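Local coordinates for protein DNA ligase (Aquifex aeolicus, PDB 3QWU) that probably joins nucleic acid ends through an ATP-dependent, adenylated-enzyme mechanism, and binds adenosine and calcium, at residues 114-119 with 180-185; 134-139 with 146-151. One frame throughout, in Å; residues are numbered along the deposited sequence.

Contact 1 (114-119 with 180-185); sequences DLIDLR and YNLPHV. With ADN (adenosine), chain C.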
loop_
_atom_site.group_PDB
_atom_site.type_symbol
_atom_site.label_atom_id
_atom_site.label_comp_id
_atom_site.label_asym_id
_atom_site.label_seq_id
_atom_site.Cartn_x
_atom_site.Cartn_y
_atom_site.Cartn_z
ATOM N N ASP A 114 13.611 -34.971 -14.607
ATOM C CA ASP A 114 12.304 -35.358 -14.134
ATOM C C ASP A 114 11.167 -34.521 -14.676
ATOM O O ASP A 114 10.021 -34.986 -14.691
ATOM C CB ASP A 114 12.294 -35.284 -12.629
ATOM C CG ASP A 114 13.273 -36.232 -12.020
ATOM O OD1 ASP A 114 13.367 -37.354 -12.555
ATOM O OD2 ASP A 114 13.944 -35.869 -11.045
ATOM N N LEU A 115 11.445 -33.286 -15.094
ATOM C CA LEU A 115 10.389 -32.370 -15.477
ATOM C C LEU A 115 9.989 -32.434 -16.967
ATOM O O LEU A 115 8.802 -32.233 -17.323
ATOM C CB LEU A 115 10.776 -30.951 -15.100
ATOM C CG LEU A 115 10.936 -30.672 -13.585
ATOM C CD1 LEU A 115 11.545 -29.302 -13.423
ATOM C CD2 LEU A 115 9.634 -30.745 -12.834
ATOM N N ILE A 116 10.951 -32.723 -17.832
ATOM C CA ILE A 116 10.757 -32.561 -19.262
ATOM C C ILE A 116 11.863 -33.273 -20.031
ATOM O O ILE A 116 13.035 -33.266 -19.650
ATOM C CB ILE A 116 10.708 -31.076 -19.645
ATOM C CG1 ILE A 116 10.335 -30.933 -21.114
ATOM C CG2 ILE A 116 12.063 -30.349 -19.376
ATOM C CD1 ILE A 116 10.190 -29.517 -21.582
ATOM N N ASP A 117 11.468 -33.925 -21.108
ATOM C CA ASP A 117 12.381 -34.593 -22.019
ATOM C C ASP A 117 12.936 -33.529 -23.007
ATOM O O ASP A 117 12.169 -32.845 -23.688
ATOM C CB ASP A 117 11.595 -35.719 -22.710
ATOM C CG ASP A 117 12.313 -36.345 -23.916
ATOM O OD1 ASP A 117 13.581 -36.290 -24.031
ATOM O OD2 ASP A 117 11.551 -36.903 -24.766
ATOM N N LEU A 118 14.261 -33.453 -23.111
ATOM C CA LEU A 118 14.941 -32.401 -23.832
ATOM C C LEU A 118 15.622 -32.829 -25.157
ATOM O O LEU A 118 16.493 -32.114 -25.682
ATOM C CB LEU A 118 15.916 -31.701 -22.879
ATOM C CG LEU A 118 15.162 -30.784 -21.879
ATOM C CD1 LEU A 118 16.132 -30.174 -20.847
ATOM C CD2 LEU A 118 14.338 -29.645 -22.597
ATOM N N ARG A 119 15.182 -33.970 -25.700
ATOM C CA ARG A 119 15.398 -34.364 -27.119
ATOM C C ARG A 119 15.145 -33.207 -28.075
ATOM O O ARG A 119 15.943 -32.951 -28.969
ATOM C CB ARG A 119 14.432 -35.514 -27.491
ATOM C CG ARG A 119 14.711 -36.277 -28.764
ATOM C CD ARG A 119 13.807 -37.530 -28.858
ATOM N NE ARG A 119 12.874 -37.492 -30.005
ATOM C CZ ARG A 119 11.531 -37.453 -29.944
ATOM N NH1 ARG A 119 10.888 -37.447 -28.773
ATOM N NH2 ARG A 119 10.803 -37.413 -31.074
ATOM N N TYR A 180 7.188 -33.622 -29.915
ATOM C CA TYR A 180 8.064 -34.077 -28.841
ATOM C C TYR A 180 7.331 -34.439 -27.560
ATOM O O TYR A 180 7.947 -34.801 -26.537
ATOM C CB TYR A 180 9.093 -32.995 -28.566
ATOM C CG TYR A 180 10.060 -32.825 -29.718
ATOM C CD1 TYR A 180 10.039 -31.691 -30.537
ATOM C CD2 TYR A 180 11.002 -33.814 -30.000
ATOM C CE1 TYR A 180 10.955 -31.568 -31.599
ATOM C CE2 TYR A 180 11.898 -33.688 -31.016
ATOM C CZ TYR A 180 11.876 -32.586 -31.818
ATOM O OH TYR A 180 12.764 -32.543 -32.830
ATOM N N ASN A 181 6.011 -34.289 -27.622
ATOM C CA ASN A 181 5.120 -34.655 -26.547
ATOM C C ASN A 181 5.334 -33.925 -25.248
ATOM O O ASN A 181 5.277 -34.508 -24.189
ATOM C CB ASN A 181 5.281 -36.120 -26.288
ATOM C CG ASN A 181 3.988 -36.756 -26.052
ATOM O OD1 ASN A 181 3.259 -37.119 -27.027
ATOM N ND2 ASN A 181 3.630 -36.883 -24.772
ATOM N N LEU A 182 5.535 -32.626 -25.329
ATOM C CA LEU A 182 5.833 -31.828 -24.149
ATOM C C LEU A 182 4.578 -31.564 -23.295
ATOM O O LEU A 182 3.483 -31.494 -23.806
ATOM C CB LEU A 182 6.499 -30.517 -24.592
ATOM C CG LEU A 182 7.788 -30.728 -25.432
ATOM C CD1 LEU A 182 8.421 -29.412 -25.866
ATOM C CD2 LEU A 182 8.798 -31.590 -24.634
ATOM N N PRO A 183 4.751 -31.441 -21.982
ATOM C CA PRO A 183 3.667 -30.934 -21.148
ATOM C C PRO A 183 3.472 -29.437 -21.439
ATOM O O PRO A 183 4.466 -28.696 -21.574
ATOM C CB PRO A 183 4.191 -31.155 -19.722
ATOM C CG PRO A 183 5.723 -31.152 -19.845
ATOM C CD PRO A 183 6.041 -31.554 -21.266
ATOM N N HIS A 184 2.221 -28.996 -21.550
ATOM C CA HIS A 184 1.909 -27.639 -22.012
ATOM C C HIS A 184 0.750 -27.040 -21.213
ATOM O O HIS A 184 0.003 -27.751 -20.553
ATOM C CB HIS A 184 1.506 -27.699 -23.477
ATOM C CG HIS A 184 0.348 -28.622 -23.702
ATOM N ND1 HIS A 184 0.509 -29.920 -24.136
ATOM C CD2 HIS A 184 -0.972 -28.474 -23.433
ATOM C CE1 HIS A 184 -0.674 -30.515 -24.170
ATOM N NE2 HIS A 184 -1.589 -29.658 -23.748
ATOM N N VAL A 185 0.598 -25.719 -21.291
ATOM C CA VAL A 185 -0.522 -25.038 -20.619
ATOM C C VAL A 185 -1.759 -25.446 -21.394
ATOM O O VAL A 185 -1.640 -25.781 -22.572
ATOM C CB VAL A 185 -0.302 -23.493 -20.586
ATOM C CG1 VAL A 185 0.897 -23.137 -19.673
ATOM C CG2 VAL A 185 -0.055 -22.920 -21.990
HETATM O "O5'" ADN C . 3.906 -12.249 -16.749
HETATM C "C5'" ADN C . 3.011 -13.360 -16.824
HETATM C "C4'" ADN C . 3.679 -14.592 -16.226
HETATM O "O4'" ADN C . 2.739 -15.703 -16.098
HETATM C "C3'" ADN C . 4.800 -15.092 -17.127
HETATM O "O3'" ADN C . 6.081 -14.523 -16.866
HETATM C "C2'" ADN C . 4.783 -16.604 -16.930
HETATM O "O2'" ADN C . 5.812 -17.011 -16.043
HETATM C "C1'" ADN C . 3.419 -16.952 -16.338
HETATM N N9 ADN C . 2.572 -17.767 -17.222
HETATM C C8 ADN C . 1.793 -18.784 -16.785
HETATM N N7 ADN C . 1.105 -19.372 -17.793
HETATM C C5 ADN C . 1.443 -18.671 -18.906
HETATM C C6 ADN C . 1.041 -18.738 -20.314
HETATM N N6 ADN C . 0.150 -19.706 -20.671
HETATM N N1 ADN C . 1.625 -17.873 -21.200
HETATM C C2 ADN C . 2.507 -16.922 -20.776
HETATM N N3 ADN C . 2.892 -16.785 -19.475
HETATM C C4 ADN C . 2.411 -17.627 -18.534
HETATM O O HOH W 1 10.488 -35.779 -26.621
#
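The turn that links helix 106-115 to helix 119-123 runs alongside the chain leaving helix 170-180, the two pointing nearly opposite ways. The tight part of the contact is apolar, centred on the buried Ile116 and Leu182. Ile116, the first residue to leave the helical path, holds CG1 anti to its backbone N (chi1 -173°), and the extended branch crosses Leu182 obliquely, with Ile116 CG1 3.9 Å from Leu182 CD2. The same methyl of Leu182 also rests 3.7 Å from Asp117 O. Beside it Pro183 CG comes 4.1 Å from Leu115 O at the end of helix 106-115. Leu154 of strand 153-161 touches both Ile116 and Pro183, while Ile120 lies against Leu182 and Tyr180.

The solvent side, with exposed Arg119 and Asp117, is polar and water-bridged. Arg119 bends at chi3 and covers the edge of the buried Tyr180 ring with one guanidinium face: Tyr180 CD2 stands over the centre of the group, 3.7 Å from Arg119 CZ. The planes are 61° apart, so this is oblique packing and not a parallel stack. The phenol end is fixed separately, Tyr180 OH bonding to Glu123 and Asn124. Water 1 joins the segments, donating to Asp117 OD2 and, at 2.7 Å, to Tyr180 O.

On the inner side the carbonyl of Pro183 and the backbone of Val185 pair with Val156. The motif of the outer side is an Asx turn, in which Arg119 N donates almost straight to Asp117 OD1 (3.3 Å, 171°) from above the carboxylate plane. Inward, the 180-185 chain leads on to the adenosine pocket of the nucleotidyltransferase domain, where Val185 CG2 lies 3.5 Å from ADN N6.

Contact 2 (134-139 with 146-151); sequences AGPENP and PYVKED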
loop_
_atom_site.group_PDB
_atom_site.type_symbol
_atom_site.label_atom_id
_atom_site.label_comp_id
_atom_site.label_asym_id
_atom_site.label_seq_id
_atom_site.Cartn_x
_atom_site.Cartn_y
_atom_site.Cartn_z
ATOM N N ALA A 134 5.480 -25.434 -11.444
ATOM C CA ALA A 134 4.394 -25.249 -10.479
ATOM C C ALA A 134 4.172 -26.496 -9.663
ATOM O O ALA A 134 4.387 -27.654 -10.153
ATOM C CB ALA A 134 3.089 -24.835 -11.195
ATOM N N GLY A 135 3.713 -26.285 -8.441
ATOM C CA GLY A 135 3.498 -27.399 -7.506
ATOM C C GLY A 135 3.717 -27.031 -6.045
ATOM O O GLY A 135 4.291 -26.007 -5.723
ATOM N N PRO A 136 3.285 -27.897 -5.145
ATOM C CA PRO A 136 3.338 -27.486 -3.759
ATOM C C PRO A 136 4.745 -27.605 -3.169
ATOM O O PRO A 136 5.037 -26.988 -2.150
ATOM C CB PRO A 136 2.416 -28.478 -3.075
ATOM C CG PRO A 136 2.549 -29.738 -3.924
ATOM C CD PRO A 136 2.714 -29.235 -5.325
ATOM N N GLU A 137 5.614 -28.385 -3.791
ATOM C CA GLU A 137 6.953 -28.514 -3.268
ATOM C C GLU A 137 8.019 -27.827 -4.146
ATOM O O GLU A 137 8.936 -28.471 -4.637
ATOM C CB GLU A 137 7.244 -29.996 -3.082
ATOM C CG GLU A 137 6.246 -30.665 -2.184
ATOM C CD GLU A 137 6.419 -32.169 -2.140
ATOM O OE1 GLU A 137 7.464 -32.708 -2.574
ATOM O OE2 GLU A 137 5.489 -32.825 -1.669
ATOM N N ASN A 138 7.886 -26.520 -4.319
ATOM C CA ASN A 138 8.870 -25.706 -4.973
ATOM C C ASN A 138 9.379 -24.631 -4.018
ATOM O O ASN A 138 8.768 -24.377 -3.020
ATOM C CB ASN A 138 8.320 -25.094 -6.269
ATOM C CG ASN A 138 7.533 -23.820 -6.046
ATOM O OD1 ASN A 138 8.090 -22.725 -5.982
ATOM N ND2 ASN A 138 6.224 -23.961 -5.944
ATOM N N PRO A 139 10.535 -24.018 -4.317
ATOM C CA PRO A 139 11.133 -23.160 -3.306
ATOM C C PRO A 139 10.831 -21.716 -3.507
ATOM O O PRO A 139 11.291 -20.920 -2.739
ATOM C CB PRO A 139 12.635 -23.395 -3.498
ATOM C CG PRO A 139 12.761 -23.897 -4.965
ATOM C CD PRO A 139 11.389 -24.115 -5.505
ATOM N N PRO A 146 -4.222 -26.448 -8.212
ATOM C CA PRO A 146 -4.804 -27.617 -7.550
ATOM C C PRO A 146 -4.467 -28.954 -8.189
ATOM O O PRO A 146 -4.466 -29.951 -7.484
ATOM C CB PRO A 146 -6.307 -27.334 -7.574
ATOM C CG PRO A 146 -6.492 -26.268 -8.631
ATOM C CD PRO A 146 -5.252 -25.461 -8.562
ATOM N N TYR A 147 -4.156 -28.976 -9.485
ATOM C CA TYR A 147 -3.940 -30.241 -10.199
ATOM C C TYR A 147 -2.494 -30.791 -10.096
ATOM O O TYR A 147 -2.145 -31.769 -10.755
ATOM C CB TYR A 147 -4.315 -30.072 -11.688
ATOM C CG TYR A 147 -3.795 -28.765 -12.316
ATOM C CD1 TYR A 147 -4.614 -27.632 -12.371
ATOM C CD2 TYR A 147 -2.500 -28.665 -12.794
ATOM C CE1 TYR A 147 -4.170 -26.458 -12.893
ATOM C CE2 TYR A 147 -2.044 -27.486 -13.334
ATOM C CZ TYR A 147 -2.884 -26.368 -13.384
ATOM O OH TYR A 147 -2.442 -25.162 -13.914
ATOM N N VAL A 148 -1.634 -30.128 -9.335
ATOM C CA VAL A 148 -0.315 -30.670 -9.070
ATOM C C VAL A 148 -0.416 -30.957 -7.613
ATOM O O VAL A 148 -0.447 -30.032 -6.806
ATOM C CB VAL A 148 0.885 -29.685 -9.313
ATOM C CG1 VAL A 148 2.170 -30.476 -9.318
ATOM C CG2 VAL A 148 0.735 -28.952 -10.564
ATOM N N LYS A 149 -0.508 -32.227 -7.285
ATOM C CA LYS A 149 -0.728 -32.611 -5.895
ATOM C C LYS A 149 0.596 -32.745 -5.142
ATOM O O LYS A 149 0.608 -32.658 -3.924
ATOM C CB LYS A 149 -1.550 -33.906 -5.811
ATOM C CG LYS A 149 -2.922 -33.758 -6.515
ATOM C CD LYS A 149 -3.379 -35.034 -7.235
ATOM C CE LYS A 149 -4.842 -34.929 -7.733
ATOM N NZ LYS A 149 -5.438 -36.263 -8.206
ATOM N N GLU A 150 1.699 -32.920 -5.864
ATOM C CA GLU A 150 2.991 -33.041 -5.223
ATOM C C GLU A 150 4.162 -32.752 -6.129
ATOM O O GLU A 150 4.039 -32.662 -7.341
ATOM C CB GLU A 150 3.158 -34.447 -4.570
ATOM C CG GLU A 150 3.481 -35.600 -5.525
ATOM C CD GLU A 150 2.254 -36.447 -5.889
ATOM O OE1 GLU A 150 1.539 -36.902 -4.955
ATOM O OE2 GLU A 150 2.006 -36.667 -7.097
ATOM N N ASP A 151 5.321 -32.603 -5.504
ATOM C CA ASP A 151 6.565 -32.304 -6.211
ATOM C C ASP A 151 6.313 -31.056 -7.063
ATOM O O ASP A 151 5.752 -30.090 -6.555
ATOM C CB ASP A 151 7.004 -33.530 -7.038
ATOM C CG ASP A 151 8.478 -33.501 -7.417
ATOM O OD1 ASP A 151 9.281 -32.747 -6.804
ATOM O OD2 ASP A 151 8.847 -34.271 -8.322
HETATM O O HOH W 2 10.401 -30.576 -5.106
#
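Pro136 sets its ring across the backbone of residues 148-151, with CG 3.6 Å from Glu150 CA and CD 3.4 Å from Asp151 O. On the Ala134 side, Val148 holds CG1 anti to its backbone N and brings that methyl to 3.7 Å from Ala134 O, over the Gly135 backbone. Gly135 lies at phi/psi 148/167°, a backbone shape that suits glycine alone, and its CA packs 3.6 Å from Asp151 O.

One direct hydrogen bond ties the two segments together: Glu137 N donates to Asp151 O at 3.3 Å, in the carbonyl plane and along a lone pair. From there the Glu137 side chain runs out extended beside Asp151, its carboxylate over the backbone, with CD 3.6 Å from Asp151 N. Glu137 OE1 is 4.6 Å from Asp151 OD1, a like-charged approach probably eased by salt bridges from Arg345 to Glu137 OE1 and from Arg111 to Asp151 OD2. Water 2 adds a second bridge, donating hydrogen bonds to Glu137 O and Asp151 OD1.

Behind this join, Asn138 turns its amide back so that ND2 donates to Gly135 O at 2.8 Å, in both the carbonyl and amide planes, bracing the bend. The whole forms the neck of the irregular loop connecting antiparallel strands 127-134 and 153-161, next to the adenosine pocket.

Both contacts involve strands 127-134 and 153-161: contact 2 pinches the connection between them, whereas contact 1 packs a helix-to-helix turn and the exit of helix 170-180 against both strands, through Ile129 and Leu154. Each is partly buried, contact 2 nearer the chain's centre; their centres lie about 17 Å apart, their nearest atoms about 6 Å, and the two do not touch. Contact 1 has an aliphatic inner half and a water-bridged, charged outer half; contact 2 relies on backbone, with a direct hydrogen bond, a glycine and a proline, and acids answered by arginines. Arg111 makes salt bridges to Asp114, in segment 114-119 though not in its interface, and to Asp151 of contact 2.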